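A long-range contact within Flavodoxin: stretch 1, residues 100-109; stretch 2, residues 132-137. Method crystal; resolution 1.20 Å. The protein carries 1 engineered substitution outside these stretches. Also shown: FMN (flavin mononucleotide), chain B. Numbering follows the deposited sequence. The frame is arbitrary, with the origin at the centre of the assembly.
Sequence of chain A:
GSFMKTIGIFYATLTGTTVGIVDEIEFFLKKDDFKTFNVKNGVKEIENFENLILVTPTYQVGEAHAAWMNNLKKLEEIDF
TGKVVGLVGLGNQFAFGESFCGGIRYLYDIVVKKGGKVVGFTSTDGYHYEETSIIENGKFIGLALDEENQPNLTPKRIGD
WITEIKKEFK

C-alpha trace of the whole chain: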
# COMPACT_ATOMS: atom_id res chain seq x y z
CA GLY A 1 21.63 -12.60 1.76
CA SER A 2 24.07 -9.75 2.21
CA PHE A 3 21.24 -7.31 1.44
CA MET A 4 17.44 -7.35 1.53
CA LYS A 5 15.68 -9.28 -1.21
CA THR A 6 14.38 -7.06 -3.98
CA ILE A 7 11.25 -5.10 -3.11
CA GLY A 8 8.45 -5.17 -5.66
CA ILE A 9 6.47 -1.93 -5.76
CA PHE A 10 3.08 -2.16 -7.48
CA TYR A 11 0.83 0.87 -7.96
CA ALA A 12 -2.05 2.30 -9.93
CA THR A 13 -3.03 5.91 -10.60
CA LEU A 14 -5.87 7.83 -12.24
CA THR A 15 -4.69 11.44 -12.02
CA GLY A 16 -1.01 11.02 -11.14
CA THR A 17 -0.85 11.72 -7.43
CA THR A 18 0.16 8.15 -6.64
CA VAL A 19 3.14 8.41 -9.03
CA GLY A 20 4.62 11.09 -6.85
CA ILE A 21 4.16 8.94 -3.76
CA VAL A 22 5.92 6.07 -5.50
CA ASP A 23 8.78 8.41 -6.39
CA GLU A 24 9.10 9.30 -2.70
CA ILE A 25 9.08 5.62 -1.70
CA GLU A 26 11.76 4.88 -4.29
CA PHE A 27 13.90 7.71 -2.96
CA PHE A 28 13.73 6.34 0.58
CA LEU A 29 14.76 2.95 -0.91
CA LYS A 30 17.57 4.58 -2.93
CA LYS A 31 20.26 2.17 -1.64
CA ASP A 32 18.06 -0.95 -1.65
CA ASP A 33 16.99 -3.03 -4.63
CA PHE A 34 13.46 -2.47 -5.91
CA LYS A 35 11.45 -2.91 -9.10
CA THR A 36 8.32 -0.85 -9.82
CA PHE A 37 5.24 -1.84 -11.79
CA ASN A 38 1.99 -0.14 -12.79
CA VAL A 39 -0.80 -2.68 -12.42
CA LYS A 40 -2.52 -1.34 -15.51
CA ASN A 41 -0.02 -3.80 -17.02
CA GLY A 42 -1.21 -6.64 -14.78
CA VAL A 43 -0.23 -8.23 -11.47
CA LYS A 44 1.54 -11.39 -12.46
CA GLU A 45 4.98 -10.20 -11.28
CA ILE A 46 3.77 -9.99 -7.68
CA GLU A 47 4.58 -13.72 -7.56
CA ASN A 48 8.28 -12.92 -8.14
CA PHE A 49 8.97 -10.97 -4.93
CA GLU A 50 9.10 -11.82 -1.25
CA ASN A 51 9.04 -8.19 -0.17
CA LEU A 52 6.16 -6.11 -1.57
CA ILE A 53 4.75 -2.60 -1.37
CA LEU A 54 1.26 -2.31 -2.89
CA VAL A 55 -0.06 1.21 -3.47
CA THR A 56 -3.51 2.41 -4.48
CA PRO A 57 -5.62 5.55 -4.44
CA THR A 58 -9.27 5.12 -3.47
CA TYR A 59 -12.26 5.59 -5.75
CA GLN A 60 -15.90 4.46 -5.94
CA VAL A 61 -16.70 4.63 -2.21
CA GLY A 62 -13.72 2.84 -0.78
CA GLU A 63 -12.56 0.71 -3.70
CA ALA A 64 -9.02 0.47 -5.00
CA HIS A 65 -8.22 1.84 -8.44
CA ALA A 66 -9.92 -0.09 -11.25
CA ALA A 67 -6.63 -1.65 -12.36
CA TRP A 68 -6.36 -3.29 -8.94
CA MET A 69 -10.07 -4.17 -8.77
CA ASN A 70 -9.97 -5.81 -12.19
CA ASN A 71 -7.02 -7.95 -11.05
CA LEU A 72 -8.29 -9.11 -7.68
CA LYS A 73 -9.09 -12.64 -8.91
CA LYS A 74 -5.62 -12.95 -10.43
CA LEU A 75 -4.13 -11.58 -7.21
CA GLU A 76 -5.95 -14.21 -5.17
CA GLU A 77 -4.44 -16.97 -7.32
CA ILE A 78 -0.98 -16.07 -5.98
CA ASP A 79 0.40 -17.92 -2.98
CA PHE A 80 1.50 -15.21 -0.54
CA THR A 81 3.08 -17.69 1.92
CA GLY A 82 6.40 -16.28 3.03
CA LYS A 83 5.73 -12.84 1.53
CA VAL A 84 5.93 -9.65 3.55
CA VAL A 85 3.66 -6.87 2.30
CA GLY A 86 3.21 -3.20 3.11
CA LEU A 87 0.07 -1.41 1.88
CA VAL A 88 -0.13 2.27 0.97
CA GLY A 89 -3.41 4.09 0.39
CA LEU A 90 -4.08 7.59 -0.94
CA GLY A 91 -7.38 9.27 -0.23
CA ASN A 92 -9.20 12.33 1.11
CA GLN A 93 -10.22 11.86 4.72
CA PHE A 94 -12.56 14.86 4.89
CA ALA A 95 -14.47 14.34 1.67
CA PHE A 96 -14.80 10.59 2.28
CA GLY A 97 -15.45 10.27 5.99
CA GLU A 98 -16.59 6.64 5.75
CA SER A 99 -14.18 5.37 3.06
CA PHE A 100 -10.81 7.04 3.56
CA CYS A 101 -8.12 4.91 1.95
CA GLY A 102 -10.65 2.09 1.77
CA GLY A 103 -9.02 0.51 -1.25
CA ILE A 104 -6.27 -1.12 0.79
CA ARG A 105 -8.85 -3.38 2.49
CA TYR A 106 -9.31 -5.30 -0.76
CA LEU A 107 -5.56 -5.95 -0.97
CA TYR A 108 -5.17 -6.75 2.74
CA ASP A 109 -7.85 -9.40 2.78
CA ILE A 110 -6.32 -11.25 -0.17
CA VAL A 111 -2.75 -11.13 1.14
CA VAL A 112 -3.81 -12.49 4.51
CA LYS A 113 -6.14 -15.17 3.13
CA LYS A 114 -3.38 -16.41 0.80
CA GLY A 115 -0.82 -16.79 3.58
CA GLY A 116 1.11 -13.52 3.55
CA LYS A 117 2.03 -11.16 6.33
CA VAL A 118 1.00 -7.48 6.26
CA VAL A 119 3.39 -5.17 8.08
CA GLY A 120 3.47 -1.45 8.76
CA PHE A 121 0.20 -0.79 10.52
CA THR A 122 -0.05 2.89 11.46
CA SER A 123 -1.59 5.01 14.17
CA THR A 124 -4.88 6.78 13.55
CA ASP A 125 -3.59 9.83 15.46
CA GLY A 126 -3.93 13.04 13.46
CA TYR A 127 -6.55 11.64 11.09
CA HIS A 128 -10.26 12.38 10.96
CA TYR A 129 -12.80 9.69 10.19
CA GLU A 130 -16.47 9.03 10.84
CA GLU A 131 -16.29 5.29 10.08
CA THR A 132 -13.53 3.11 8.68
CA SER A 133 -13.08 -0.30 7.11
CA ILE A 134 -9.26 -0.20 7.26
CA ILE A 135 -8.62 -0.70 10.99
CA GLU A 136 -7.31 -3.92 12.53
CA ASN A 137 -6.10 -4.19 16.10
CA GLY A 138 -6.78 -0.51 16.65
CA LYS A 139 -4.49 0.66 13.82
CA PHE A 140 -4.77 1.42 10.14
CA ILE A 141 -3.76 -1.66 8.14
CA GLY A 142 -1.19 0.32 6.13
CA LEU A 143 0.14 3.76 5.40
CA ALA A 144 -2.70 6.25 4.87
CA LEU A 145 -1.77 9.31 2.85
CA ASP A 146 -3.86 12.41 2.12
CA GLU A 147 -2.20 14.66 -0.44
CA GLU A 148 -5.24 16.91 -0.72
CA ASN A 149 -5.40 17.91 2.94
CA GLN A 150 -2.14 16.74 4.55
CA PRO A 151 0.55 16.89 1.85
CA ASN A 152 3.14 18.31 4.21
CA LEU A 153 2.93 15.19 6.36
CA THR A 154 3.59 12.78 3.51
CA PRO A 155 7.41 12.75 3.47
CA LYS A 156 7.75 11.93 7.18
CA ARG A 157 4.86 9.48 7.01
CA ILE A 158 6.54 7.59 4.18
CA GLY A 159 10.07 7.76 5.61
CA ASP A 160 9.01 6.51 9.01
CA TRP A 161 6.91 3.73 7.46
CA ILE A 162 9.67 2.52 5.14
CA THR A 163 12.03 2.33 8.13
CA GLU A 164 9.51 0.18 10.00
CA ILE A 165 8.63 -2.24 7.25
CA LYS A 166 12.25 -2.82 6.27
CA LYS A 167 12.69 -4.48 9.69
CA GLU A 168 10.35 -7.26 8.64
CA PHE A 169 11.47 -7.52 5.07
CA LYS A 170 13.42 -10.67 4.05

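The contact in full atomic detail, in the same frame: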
# COMPACT_ATOMS: atom_id res chain seq x y z
N PHE A 100 -12.16 6.53 3.76
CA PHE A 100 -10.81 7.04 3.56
C PHE A 100 -9.82 5.91 3.39
O PHE A 100 -9.66 5.05 4.26
CB PHE A 100 -10.42 7.89 4.76
CG PHE A 100 -8.99 8.37 4.75
CD1 PHE A 100 -8.49 9.14 3.72
CD2 PHE A 100 -8.15 8.09 5.81
CE1 PHE A 100 -7.19 9.59 3.72
CE2 PHE A 100 -6.86 8.53 5.81
CZ PHE A 100 -6.39 9.28 4.77
N CYS A 101 -9.10 5.94 2.27
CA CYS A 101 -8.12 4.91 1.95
C CYS A 101 -8.71 3.51 1.99
O CYS A 101 -8.00 2.53 2.24
CB CYS A 101 -6.85 5.00 2.82
SG CYS A 101 -5.80 6.38 2.42
N GLY A 102 -9.99 3.38 1.69
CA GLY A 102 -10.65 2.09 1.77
C GLY A 102 -10.10 1.05 0.83
O GLY A 102 -10.28 -0.15 1.07
N GLY A 103 -9.45 1.46 -0.25
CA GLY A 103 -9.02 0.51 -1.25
C GLY A 103 -8.04 -0.51 -0.73
O GLY A 103 -7.98 -1.64 -1.22
N ILE A 104 -7.25 -0.16 0.29
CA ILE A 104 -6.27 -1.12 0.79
C ILE A 104 -6.91 -2.30 1.50
O ILE A 104 -6.25 -3.33 1.63
CB ILE A 104 -5.16 -0.47 1.63
CG1 ILE A 104 -5.67 0.16 2.93
CG2 ILE A 104 -4.37 0.51 0.79
CD1 ILE A 104 -4.55 0.64 3.83
N ARG A 105 -8.18 -2.22 1.91
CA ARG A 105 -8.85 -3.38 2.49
C ARG A 105 -8.93 -4.53 1.49
O ARG A 105 -8.74 -5.69 1.86
CB ARG A 105 -10.24 -2.98 2.97
CG ARG A 105 -11.12 -4.17 3.40
CD ARG A 105 -10.55 -5.04 4.47
NE ARG A 105 -10.41 -4.33 5.74
CZ ARG A 105 -10.05 -4.92 6.88
NH1 ARG A 105 -9.72 -6.21 6.92
NH2 ARG A 105 -9.99 -4.21 8.00
N TYR A 106 -9.21 -4.23 0.24
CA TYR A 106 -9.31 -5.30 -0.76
C TYR A 106 -8.00 -6.05 -0.90
O TYR A 106 -7.99 -7.28 -1.04
CB TYR A 106 -9.74 -4.73 -2.11
CG TYR A 106 -11.15 -4.24 -2.07
CD1 TYR A 106 -11.44 -2.92 -1.74
CD2 TYR A 106 -12.21 -5.09 -2.35
CE1 TYR A 106 -12.73 -2.49 -1.64
CE2 TYR A 106 -13.52 -4.64 -2.28
CZ TYR A 106 -13.76 -3.34 -1.93
OH TYR A 106 -15.08 -2.89 -1.85
N LEU A 107 -6.87 -5.33 -0.85
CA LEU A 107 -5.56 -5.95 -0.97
C LEU A 107 -5.22 -6.72 0.29
O LEU A 107 -4.74 -7.87 0.23
CB LEU A 107 -4.53 -4.88 -1.29
CG LEU A 107 -4.85 -4.00 -2.50
CD1 LEU A 107 -3.71 -3.01 -2.72
CD2 LEU A 107 -5.06 -4.82 -3.76
N TYR A 108 -5.46 -6.11 1.45
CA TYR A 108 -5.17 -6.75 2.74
C TYR A 108 -5.84 -8.11 2.84
O TYR A 108 -5.21 -9.10 3.22
CB TYR A 108 -5.70 -5.86 3.86
CG TYR A 108 -5.49 -6.40 5.25
CD1 TYR A 108 -6.41 -7.22 5.88
CD2 TYR A 108 -4.34 -6.09 5.95
CE1 TYR A 108 -6.18 -7.70 7.18
CE2 TYR A 108 -4.10 -6.56 7.21
CZ TYR A 108 -5.02 -7.36 7.83
OH TYR A 108 -4.74 -7.81 9.13
N ASP A 109 -7.13 -8.16 2.53
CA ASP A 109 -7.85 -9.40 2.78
C ASP A 109 -7.31 -10.53 1.93
O ASP A 109 -7.24 -11.68 2.39
CB ASP A 109 -9.33 -9.20 2.49
CG ASP A 109 -10.07 -8.44 3.61
OD1 ASP A 109 -9.53 -8.22 4.69
OD2 ASP A 109 -11.25 -8.07 3.35
N THR A 132 -14.62 3.64 9.47
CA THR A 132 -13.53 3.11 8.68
C THR A 132 -13.72 1.61 8.50
O THR A 132 -14.27 0.93 9.36
CB THR A 132 -12.17 3.40 9.28
OG1 THR A 132 -11.15 2.94 8.40
CG2 THR A 132 -12.00 2.77 10.61
N SER A 133 -13.22 1.12 7.37
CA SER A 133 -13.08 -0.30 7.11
C SER A 133 -11.63 -0.73 7.04
O SER A 133 -11.36 -1.88 6.69
CB SER A 133 -13.77 -0.66 5.81
OG SER A 133 -15.16 -0.38 5.88
N ILE A 134 -10.68 0.13 7.39
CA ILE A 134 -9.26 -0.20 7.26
C ILE A 134 -8.53 -0.20 8.59
O ILE A 134 -7.32 0.03 8.64
CB ILE A 134 -8.54 0.68 6.22
CG1 ILE A 134 -8.62 2.17 6.56
CG2 ILE A 134 -9.08 0.37 4.83
CD1 ILE A 134 -7.47 2.93 6.00
N ILE A 135 -9.24 -0.49 9.68
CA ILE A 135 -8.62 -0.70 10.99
C ILE A 135 -8.62 -2.18 11.37
O ILE A 135 -9.63 -2.89 11.22
CB ILE A 135 -9.30 0.16 12.06
CG1 ILE A 135 -8.88 1.62 11.88
CG2 ILE A 135 -8.96 -0.33 13.48
CD1 ILE A 135 -9.51 2.57 12.93
N GLU A 136 -7.48 -2.64 11.85
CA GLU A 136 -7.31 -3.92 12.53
C GLU A 136 -6.46 -3.69 13.75
O GLU A 136 -5.51 -2.91 13.72
CB GLU A 136 -6.63 -5.00 11.68
CG GLU A 136 -7.42 -5.47 10.47
CD GLU A 136 -8.68 -6.28 10.77
OE1 GLU A 136 -9.57 -6.32 9.91
OE2 GLU A 136 -8.79 -6.88 11.87
N ASN A 137 -6.85 -4.33 14.86
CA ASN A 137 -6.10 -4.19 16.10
C ASN A 137 -5.86 -2.73 16.48
O ASN A 137 -4.81 -2.36 16.97
CB ASN A 137 -4.77 -4.94 16.02
CG ASN A 137 -4.19 -5.23 17.37
OD1 ASN A 137 -4.94 -5.44 18.33
ND2 ASN A 137 -2.87 -5.25 17.46
N1 FMN B . -10.51 9.10 -1.37
C2 FMN B . -10.84 8.26 -0.30
O2 FMN B . -10.18 8.23 0.69
N3 FMN B . -12.04 7.47 -0.42
C4 FMN B . -12.88 7.46 -1.50
O4 FMN B . -13.85 6.74 -1.47
C4A FMN B . -12.53 8.33 -2.56
N5 FMN B . -13.35 8.38 -3.68
C5A FMN B . -12.98 9.33 -4.68
C6 FMN B . -13.85 9.51 -5.77
C7 FMN B . -13.52 10.40 -6.77
C7M FMN B . -14.52 10.45 -7.94
C8 FMN B . -12.39 11.19 -6.66
C8M FMN B . -12.05 12.13 -7.80
C9 FMN B . -11.53 11.02 -5.58
C9A FMN B . -11.84 10.12 -4.59
N10 FMN B . -10.93 9.95 -3.47
C10 FMN B . -11.34 9.10 -2.46
C1' FMN B . -9.71 10.74 -3.37
C2' FMN B . -8.58 10.15 -4.27
O2' FMN B . -8.26 8.82 -3.93
C3' FMN B . -7.31 11.00 -4.07
O3' FMN B . -7.56 12.27 -4.63
C4' FMN B . -6.01 10.43 -4.64
O4' FMN B . -4.94 11.27 -4.23
C5' FMN B . -6.02 10.32 -6.16
O5' FMN B . -4.86 9.61 -6.54
P FMN B . -4.43 9.53 -8.09
O1P FMN B . -3.15 8.73 -8.06
O2P FMN B . -5.50 8.89 -8.91
O3P FMN B . -4.19 10.97 -8.56
O HOH W 1 -11.26 4.75 6.38

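Arg105 organises the polar half of this contact. Its CA-to-CB bond points toward the second stretch, and its guanidinium meets its partners there edge-on, near its own plane, where the N-H groups point. NE and NH2 both donate to Ser133 O, at 2.8 and 3.0 Å. NH1 and NH2 of Arg105 converge on Glu136 OE1, at 3.0 and 2.9 Å, making a salt bridge. One carboxylate oxygen and one backbone carbonyl thus each receive a pair of N-H groups. Asp109, one helical turn on, adds a second salt bridge: Arg105 NH1 lies 3.0 Å from Asp109 OD1, so the arginine is held from its own helix as well as from across the contact.

Beside this network, Ile134 supplies the apolar half and has the largest covered area of any residue here. Its CG2 sits 3.9 Å from Ile104 CG1 and 3.8 Å from Gly102 CA, while its CD1 reaches Cys101 CB at 3.8 Å. The loop holding it is braced by a hydrogen bond from Ile134 N to Thr132 OG1, 3.0 Å. Water 1 links that same Thr132 OG1 to Phe100 O, 2.7 Å from each. Farther out, Tyr108 OH approaches Glu136 CG at 3.8 Å. Behind the contact, Cys101 N donates to FMN O2 at 3.0 Å, tying the first stretch to the flavin.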